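Local coordinates for HpcH/HpaI aldolase (Desulfitobacterium hafniense, PDB 3QZ6), which belongs to the HpcH/HpaI aldolase family, whose members are built on a TIM barrel, at residues D39-V43 with Q231-W235; F173-L178 with C196-Y201. One frame throughout, in Å; residues are numbered along the deposited sequence.

Interaction 1 of 2, residues D39-V43 with Q231-W235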
ATOM      1  N   ASP A  39     -16.910  -2.264   0.567  1.00 19.12           N
ATOM      2  CA  ASP A  39     -17.738  -3.220  -0.163  1.00 21.12           C
ATOM      3  C   ASP A  39     -17.087  -3.691  -1.464  1.00 23.62           C
ATOM      4  O   ASP A  39     -17.328  -4.806  -1.916  1.00 21.02           O
ATOM      5  CB  ASP A  39     -19.087  -2.587  -0.492  1.00 20.08           C
ATOM      6  CG  ASP A  39     -19.879  -2.279   0.746  1.00 24.53           C
ATOM      7  OD1 ASP A  39     -20.377  -3.240   1.357  1.00 25.89           O
ATOM      8  OD2 ASP A  39     -19.956  -1.093   1.125  1.00 22.07           O
ATOM      9  N   TYR A  40     -16.291  -2.820  -2.081  1.00 18.31           N
ATOM     10  CA  TYR A  40     -15.708  -3.128  -3.382  1.00 18.41           C
ATOM     11  C   TYR A  40     -14.454  -2.291  -3.604  1.00 20.15           C
ATOM     12  O   TYR A  40     -14.152  -1.383  -2.831  1.00 18.46           O
ATOM     13  CB  TYR A  40     -16.720  -2.859  -4.510  1.00 15.85           C
ATOM     14  CG  TYR A  40     -17.006  -1.383  -4.744  1.00 19.50           C
ATOM     15  CD1 TYR A  40     -16.344  -0.669  -5.746  1.00 19.28           C
ATOM     16  CD2 TYR A  40     -17.934  -0.701  -3.959  1.00 21.36           C
ATOM     17  CE1 TYR A  40     -16.594   0.680  -5.955  1.00 18.33           C
ATOM     18  CE2 TYR A  40     -18.188   0.641  -4.159  1.00 19.83           C
ATOM     19  CZ  TYR A  40     -17.519   1.328  -5.159  1.00 22.54           C
ATOM     20  OH  TYR A  40     -17.782   2.663  -5.356  1.00 24.43           O
ATOM     21  N   PHE A  41     -13.703  -2.616  -4.647  1.00 18.58           N
ATOM     22  CA  PHE A  41     -12.654  -1.721  -5.099  1.00 20.20           C
ATOM     23  C   PHE A  41     -12.526  -1.858  -6.596  1.00 19.18           C
ATOM     24  O   PHE A  41     -13.016  -2.823  -7.188  1.00 17.65           O
ATOM     25  CB  PHE A  41     -11.311  -1.992  -4.391  1.00 15.51           C
ATOM     26  CG  PHE A  41     -10.771  -3.375  -4.616  1.00 17.19           C
ATOM     27  CD1 PHE A  41      -9.943  -3.645  -5.698  1.00 16.06           C
ATOM     28  CD2 PHE A  41     -11.083  -4.404  -3.734  1.00 21.53           C
ATOM     29  CE1 PHE A  41      -9.432  -4.918  -5.898  1.00 14.52           C
ATOM     30  CE2 PHE A  41     -10.586  -5.679  -3.921  1.00 20.47           C
ATOM     31  CZ  PHE A  41      -9.748  -5.944  -4.994  1.00 16.81           C
ATOM     32  N   ILE A  42     -11.885  -0.877  -7.215  1.00 13.65           N
ATOM     33  CA  ILE A  42     -11.823  -0.849  -8.663  1.00 17.08           C
ATOM     34  C   ILE A  42     -10.379  -0.906  -9.094  1.00 19.77           C
ATOM     35  O   ILE A  42      -9.587  -0.033  -8.747  1.00 16.35           O
ATOM     36  CB  ILE A  42     -12.477   0.420  -9.234  1.00 18.23           C
ATOM     37  CG1 ILE A  42     -13.883   0.609  -8.641  1.00 19.89           C
ATOM     38  CG2 ILE A  42     -12.507   0.359 -10.770  1.00 17.15           C
ATOM     39  CD1 ILE A  42     -14.723   1.644  -9.385  1.00 21.10           C
ATOM     40  N   VAL A  43     -10.030  -1.950  -9.834  1.00 17.63           N
ATOM     41  CA  VAL A  43      -8.671  -2.085 -10.328  1.00 16.68           C
ATOM     42  C   VAL A  43      -8.510  -1.159 -11.531  1.00 17.07           C
ATOM     43  O   VAL A  43      -9.300  -1.223 -12.474  1.00 18.42           O
ATOM     44  CB  VAL A  43      -8.360  -3.537 -10.736  1.00 17.46           C
ATOM     45  CG1 VAL A  43      -6.925  -3.641 -11.273  1.00 15.75           C
ATOM     46  CG2 VAL A  43      -8.565  -4.479  -9.527  1.00 15.14           C
ATOM     47  N   GLN A 231     -25.776   5.862  -4.367  1.00 28.64           N
ATOM     48  CA  GLN A 231     -25.453   4.629  -3.645  1.00 25.40           C
ATOM     49  C   GLN A 231     -24.023   4.133  -3.891  1.00 26.56           C
ATOM     50  O   GLN A 231     -23.442   3.449  -3.036  1.00 25.23           O
ATOM     51  CB  GLN A 231     -26.420   3.508  -4.015  1.00 23.74           C
ATOM     52  CG  GLN A 231     -27.874   3.745  -3.678  1.00 26.84           C
ATOM     53  CD  GLN A 231     -28.745   2.613  -4.190  1.00 32.50           C
ATOM     54  OE1 GLN A 231     -29.423   2.749  -5.208  1.00 33.81           O
ATOM     55  NE2 GLN A 231     -28.707   1.471  -3.497  1.00 27.63           N
HETATM   56  N   MSE A 232     -23.467   4.445  -5.060  1.00 25.32           N
HETATM   57  CA  MSE A 232     -22.113   3.999  -5.393  1.00 27.36           C
HETATM   58  C   MSE A 232     -21.092   5.045  -4.977  1.00 29.09           C
HETATM   59  O   MSE A 232     -20.838   6.001  -5.707  1.00 30.17           O
HETATM   60  CB  MSE A 232     -21.974   3.706  -6.890  1.00 28.52           C
HETATM   61  CG  MSE A 232     -22.493   2.348  -7.315  1.00 25.63           C
HETATM   62 SE   MSE A 232     -21.440   0.858  -6.592  0.71 30.38          SE
HETATM   63  CE  MSE A 232     -19.783   1.096  -7.600  1.00 19.82           C
ATOM     64  N   LEU A 233     -20.503   4.861  -3.802  1.00 23.79           N
ATOM     65  CA  LEU A 233     -19.587   5.854  -3.263  1.00 20.57           C
ATOM     66  C   LEU A 233     -18.156   5.373  -3.437  1.00 24.11           C
ATOM     67  O   LEU A 233     -17.787   4.326  -2.915  1.00 23.66           O
ATOM     68  CB  LEU A 233     -19.888   6.096  -1.785  1.00 23.10           C
ATOM     69  CG  LEU A 233     -21.368   6.381  -1.502  1.00 27.82           C
ATOM     70  CD1 LEU A 233     -21.628   6.474   0.001  1.00 24.76           C
ATOM     71  CD2 LEU A 233     -21.821   7.652  -2.223  1.00 23.51           C
ATOM     72  N   LEU A 234     -17.363   6.153  -4.168  1.00 19.68           N
ATOM     73  CA  LEU A 234     -15.992   5.792  -4.504  1.00 20.07           C
ATOM     74  C   LEU A 234     -15.042   6.846  -3.947  1.00 24.91           C
ATOM     75  O   LEU A 234     -15.041   7.988  -4.399  1.00 27.00           O
ATOM     76  CB  LEU A 234     -15.842   5.729  -6.026  1.00 19.75           C
ATOM     77  CG  LEU A 234     -14.472   5.279  -6.535  1.00 22.39           C
ATOM     78  CD1 LEU A 234     -14.179   3.877  -6.036  1.00 14.84           C
ATOM     79  CD2 LEU A 234     -14.413   5.325  -8.069  1.00 20.99           C
ATOM     80  N   TRP A 235     -14.229   6.466  -2.968  1.00 22.96           N
ATOM     81  CA  TRP A 235     -13.397   7.439  -2.259  1.00 19.19           C
ATOM     82  C   TRP A 235     -11.913   7.107  -2.336  1.00 19.80           C
ATOM     83  O   TRP A 235     -11.486   6.020  -1.941  1.00 19.14           O
ATOM     84  CB  TRP A 235     -13.825   7.549  -0.786  1.00 22.31           C
ATOM     85  CG  TRP A 235     -12.811   8.274   0.053  1.00 23.04           C
ATOM     86  CD1 TRP A 235     -12.520   9.608   0.018  1.00 22.75           C
ATOM     87  CD2 TRP A 235     -11.943   7.700   1.035  1.00 25.16           C
ATOM     88  NE1 TRP A 235     -11.516   9.895   0.913  1.00 23.49           N
ATOM     89  CE2 TRP A 235     -11.148   8.740   1.550  1.00 22.33           C
ATOM     90  CE3 TRP A 235     -11.760   6.408   1.527  1.00 22.87           C
ATOM     91  CZ2 TRP A 235     -10.183   8.522   2.527  1.00 22.71           C
ATOM     92  CZ3 TRP A 235     -10.800   6.200   2.501  1.00 20.25           C
ATOM     93  CH2 TRP A 235     -10.035   7.249   2.994  1.00 20.37           C
TER

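Interaction 2 of 2, residues F173-L178 with C196-Y201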
ATOM      1  N   PHE A 173     -18.569   9.826 -12.346  1.00 20.15           N
ATOM      2  CA  PHE A 173     -17.811  10.863 -13.042  1.00 20.51           C
ATOM      3  C   PHE A 173     -16.308  10.654 -12.952  1.00 25.81           C
ATOM      4  O   PHE A 173     -15.810  10.038 -12.002  1.00 21.47           O
ATOM      5  CB  PHE A 173     -18.150  12.229 -12.452  1.00 23.95           C
ATOM      6  CG  PHE A 173     -19.622  12.470 -12.341  1.00 22.83           C
ATOM      7  CD1 PHE A 173     -20.361  12.800 -13.464  1.00 22.75           C
ATOM      8  CD2 PHE A 173     -20.268  12.319 -11.127  1.00 26.10           C
ATOM      9  CE1 PHE A 173     -21.724  12.999 -13.377  1.00 27.89           C
ATOM     10  CE2 PHE A 173     -21.633  12.517 -11.029  1.00 26.37           C
ATOM     11  CZ  PHE A 173     -22.361  12.857 -12.156  1.00 26.25           C
ATOM     12  N   GLY A 174     -15.595  11.191 -13.937  1.00 21.53           N
ATOM     13  CA  GLY A 174     -14.147  11.324 -13.874  1.00 25.33           C
ATOM     14  C   GLY A 174     -13.852  12.811 -13.805  1.00 27.66           C
ATOM     15  O   GLY A 174     -13.750  13.476 -14.832  1.00 26.44           O
ATOM     16  N   PRO A 175     -13.744  13.351 -12.588  1.00 25.95           N
ATOM     17  CA  PRO A 175     -13.714  14.814 -12.425  1.00 26.72           C
ATOM     18  C   PRO A 175     -12.525  15.493 -13.107  1.00 29.44           C
ATOM     19  O   PRO A 175     -12.668  16.602 -13.619  1.00 28.72           O
ATOM     20  CB  PRO A 175     -13.645  14.997 -10.906  1.00 22.95           C
ATOM     21  CG  PRO A 175     -14.180  13.726 -10.338  1.00 29.88           C
ATOM     22  CD  PRO A 175     -13.769  12.646 -11.296  1.00 24.01           C
ATOM     23  N   ARG A 176     -11.362  14.852 -13.114  1.00 25.12           N
ATOM     24  CA  ARG A 176     -10.192  15.488 -13.695  1.00 23.05           C
ATOM     25  C   ARG A 176     -10.371  15.684 -15.200  1.00 27.07           C
ATOM     26  O   ARG A 176     -10.162  16.783 -15.717  1.00 27.70           O
ATOM     27  CB  ARG A 176      -8.922  14.681 -13.410  1.00 20.81           C
ATOM     28  CG  ARG A 176      -7.637  15.351 -13.932  1.00 24.40           C
ATOM     29  CD  ARG A 176      -6.399  14.709 -13.308  1.00 29.46           C
ATOM     30  NE  ARG A 176      -6.388  14.926 -11.866  1.00 34.12           N
ATOM     31  CZ  ARG A 176      -5.943  14.045 -10.972  1.00 39.91           C
ATOM     32  NH1 ARG A 176      -5.456  12.880 -11.369  1.00 30.87           N
ATOM     33  NH2 ARG A 176      -5.977  14.335  -9.676  1.00 38.86           N
ATOM     34  N   ASP A 177     -10.752  14.621 -15.903  1.00 23.29           N
ATOM     35  CA  ASP A 177     -10.977  14.724 -17.345  1.00 23.90           C
ATOM     36  C   ASP A 177     -12.146  15.661 -17.646  1.00 27.13           C
ATOM     37  O   ASP A 177     -12.097  16.439 -18.597  1.00 26.49           O
ATOM     38  CB  ASP A 177     -11.225  13.350 -17.982  1.00 23.58           C
ATOM     39  CG  ASP A 177      -9.926  12.562 -18.227  1.00 33.68           C
ATOM     40  OD1 ASP A 177      -8.952  13.130 -18.769  1.00 32.46           O
ATOM     41  OD2 ASP A 177      -9.882  11.366 -17.875  1.00 41.18           O
ATOM     42  N   LEU A 178     -13.204  15.579 -16.846  1.00 22.56           N
ATOM     43  CA  LEU A 178     -14.363  16.432 -17.076  1.00 23.71           C
ATOM     44  C   LEU A 178     -13.978  17.893 -16.918  1.00 26.84           C
ATOM     45  O   LEU A 178     -14.311  18.724 -17.761  1.00 23.91           O
ATOM     46  CB  LEU A 178     -15.503  16.086 -16.125  1.00 21.24           C
ATOM     47  CG  LEU A 178     -16.787  16.910 -16.281  1.00 29.76           C
ATOM     48  CD1 LEU A 178     -17.406  16.734 -17.676  1.00 25.03           C
ATOM     49  CD2 LEU A 178     -17.787  16.517 -15.199  1.00 29.91           C
ATOM     50  N   CYS A 196     -22.697  19.962 -14.155  1.00 27.54           N
ATOM     51  CA  CYS A 196     -22.682  18.721 -14.923  1.00 28.73           C
ATOM     52  C   CYS A 196     -23.188  17.550 -14.080  1.00 27.71           C
ATOM     53  O   CYS A 196     -24.022  16.760 -14.525  1.00 28.16           O
ATOM     54  CB  CYS A 196     -21.270  18.412 -15.447  1.00 28.24           C
ATOM     55  SG  CYS A 196     -20.660  19.552 -16.716  1.00 35.30           S
ATOM     56  N   TYR A 197     -22.674  17.429 -12.861  1.00 26.78           N
ATOM     57  CA  TYR A 197     -23.096  16.334 -11.990  1.00 22.19           C
ATOM     58  C   TYR A 197     -24.610  16.335 -11.847  1.00 25.82           C
ATOM     59  O   TYR A 197     -25.256  15.293 -11.961  1.00 29.18           O
ATOM     60  CB  TYR A 197     -22.471  16.466 -10.601  1.00 23.10           C
ATOM     61  CG  TYR A 197     -20.967  16.327 -10.549  1.00 26.79           C
ATOM     62  CD1 TYR A 197     -20.255  15.746 -11.594  1.00 28.11           C
ATOM     63  CD2 TYR A 197     -20.259  16.772  -9.439  1.00 29.67           C
ATOM     64  CE1 TYR A 197     -18.869  15.617 -11.527  1.00 28.36           C
ATOM     65  CE2 TYR A 197     -18.887  16.645  -9.363  1.00 33.55           C
ATOM     66  CZ  TYR A 197     -18.200  16.064 -10.402  1.00 33.29           C
ATOM     67  OH  TYR A 197     -16.832  15.959 -10.300  1.00 35.49           O
ATOM     68  N   GLU A 198     -25.168  17.515 -11.583  1.00 28.55           N
ATOM     69  CA  GLU A 198     -26.605  17.650 -11.367  1.00 30.32           C
ATOM     70  C   GLU A 198     -27.389  17.195 -12.589  1.00 29.32           C
ATOM     71  O   GLU A 198     -28.389  16.484 -12.461  1.00 31.08           O
ATOM     72  CB  GLU A 198     -26.980  19.098 -11.018  1.00 33.60           C
ATOM     73  CG  GLU A 198     -26.405  19.620  -9.702  1.00 42.50           C
ATOM     74  CD  GLU A 198     -27.188  19.155  -8.479  1.00 52.70           C
ATOM     75  OE1 GLU A 198     -27.916  18.142  -8.578  1.00 52.94           O
ATOM     76  OE2 GLU A 198     -27.075  19.809  -7.416  1.00 54.58           O
ATOM     77  N   LYS A 199     -26.945  17.625 -13.768  1.00 28.77           N
ATOM     78  CA  LYS A 199     -27.616  17.251 -15.010  1.00 30.94           C
ATOM     79  C   LYS A 199     -27.606  15.743 -15.171  1.00 26.08           C
ATOM     80  O   LYS A 199     -28.604  15.143 -15.554  1.00 29.30           O
ATOM     81  CB  LYS A 199     -26.954  17.898 -16.225  1.00 33.73           C
ATOM     82  CG  LYS A 199     -27.317  19.355 -16.438  1.00 44.99           C
ATOM     83  CD  LYS A 199     -26.572  19.941 -17.629  1.00 52.09           C
ATOM     84  CE  LYS A 199     -26.885  21.421 -17.792  1.00 56.44           C
ATOM     85  NZ  LYS A 199     -26.031  22.053 -18.827  1.00 59.12           N
ATOM     86  N   VAL A 200     -26.472  15.122 -14.879  1.00 25.05           N
ATOM     87  CA  VAL A 200     -26.375  13.680 -15.033  1.00 21.89           C
ATOM     88  C   VAL A 200     -27.247  12.954 -14.011  1.00 20.76           C
ATOM     89  O   VAL A 200     -27.912  11.970 -14.335  1.00 26.57           O
ATOM     90  CB  VAL A 200     -24.914  13.192 -14.928  1.00 22.50           C
ATOM     91  CG1 VAL A 200     -24.876  11.655 -14.875  1.00 17.54           C
ATOM     92  CG2 VAL A 200     -24.109  13.734 -16.104  1.00 26.54           C
ATOM     93  N   TYR A 201     -27.251  13.437 -12.777  1.00 21.13           N
ATOM     94  CA  TYR A 201     -28.078  12.818 -11.744  1.00 24.07           C
ATOM     95  C   TYR A 201     -29.579  12.875 -12.099  1.00 30.24           C
ATOM     96  O   TYR A 201     -30.321  11.913 -11.890  1.00 27.99           O
ATOM     97  CB  TYR A 201     -27.816  13.469 -10.382  1.00 24.38           C
ATOM     98  CG  TYR A 201     -26.620  12.895  -9.633  1.00 25.44           C
ATOM     99  CD1 TYR A 201     -25.765  11.976 -10.227  1.00 27.27           C
ATOM    100  CD2 TYR A 201     -26.368  13.265  -8.322  1.00 30.15           C
ATOM    101  CE1 TYR A 201     -24.676  11.446  -9.527  1.00 27.42           C
ATOM    102  CE2 TYR A 201     -25.289  12.756  -7.618  1.00 28.63           C
ATOM    103  CZ  TYR A 201     -24.445  11.849  -8.224  1.00 26.35           C
ATOM    104  OH  TYR A 201     -23.390  11.345  -7.499  1.00 25.39           O
TER

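Interaction 1 of 2, residues D39-V43 with Q231-W235
Strands 40-43 and 232-235 stand next but one in the barrel wall, either side of strand 16-21, and meet through side chains that reach past it; their axes come no nearer than 8.8 Å and run 61° apart. The largest bump is Tyr40, whose CA-to-CB bond points toward 231-235 and whose ring reaches up to that strand. Met232, present as selenomethionine, starts sideways but bends back, with all three chi angles in the m well, so that its methyl end settles over one ring face, with CE 3.3 Å from Tyr40 CZ. Its SE lies 4.6 Å from the ring centroid in an oblique Met-aromatic contact. A second hollow opens between Tyr40 CE1 and Ile42 CD1, which are 4.0 Å apart. The forked end of Leu234 covers it, CD1 lying 4.0 Å from Tyr40 CE1 and CD2 3.9 Å from Ile42 CD1. The tip of the tyrosine tucks against the opposing backbone, where Tyr40 OH is 3.7 Å from Leu234 CB and 3.0 Å from Leu233 O. This closed TIM barrel joins its last strand to its first, and the contact packs strands two and eight around strand one: Ile42 and Leu234 both touch Met20. Backbone hydrogen bonds tie Asp39 to Val17 and Ile42 to Thr19, while Trp235 stacks on Tyr245 of the second subunit. Since methyl, selenium and ring surfaces supply nearly all the touching atoms, the two strands are matched chiefly by shape, with the phenol oxygen as the one side-chain polar atom at the interface.

Interaction 2 of 2, residues F173-L178 with C196-Y201
Aromatic rings form the heart of this contact. Phe173 projects toward helix 191-207 and meets Tyr197 and Tyr201, one turn apart on that helix. Tyr197 CE1 lies over a face of the Phe173 ring, 3.3 Å from its CG; the two rings are oblique, with centroids 4.2 Å apart and planes at 36°. Tyr201 comes to the edge of the same ring, its CE1 3.6 Å from Phe173 CE2, with centroids 5.6 Å apart and planes at 41°. The cluster extends through edge-to-face pairs of Tyr197 with Tyr194 and Phe213.

The setting is the connection that follows strand 170-173 of the TIM barrel. Phe173 ends the strand, Gly174 is the N-cap residue of helix 175-181, and helix 191-207 then runs back along the outside of the barrel toward strand 210-215, completing a beta-alpha-beta crossover.

Aliphatic contacts flank the rings. Val200 CB packs 3.6 Å from Phe173 CE1, at the ring edge. Leu178 bridges two residues through CD2, which is 4.0 Å from Cys196 CB and 3.9 Å from Tyr197 CE1. Pro175 CB rests 3.4 Å from Tyr197 OH, in van der Waals contact.

Polar atoms play a smaller part. The hydroxyl of Tyr201 is hydrogen-bonded to Gly212 O. Leu178 N donates to Gly174 O at 3.0 Å, closing the first turn of helix 175-181.

In the fold
Both contacts are buried, but at different depths: the centre of interaction 1 lies about 6 Å from the centre of the chain, that of interaction 2 about 15 Å, with about 17 Å between their own centres. They share no helix or strand and do not touch, their nearest atoms being about 6 Å apart. Strand 210-215 lies beside both: Phe214 touches Leu234 of interaction 1 and Pro175 of interaction 2. The inner contact joins strand to strand through aliphatic side chains, a selenomethionine and a single ring. In the outer one, a strand end and a short helix pack on a longer helix mainly through aromatic surfaces. The second subunit reaches interaction 1 alone.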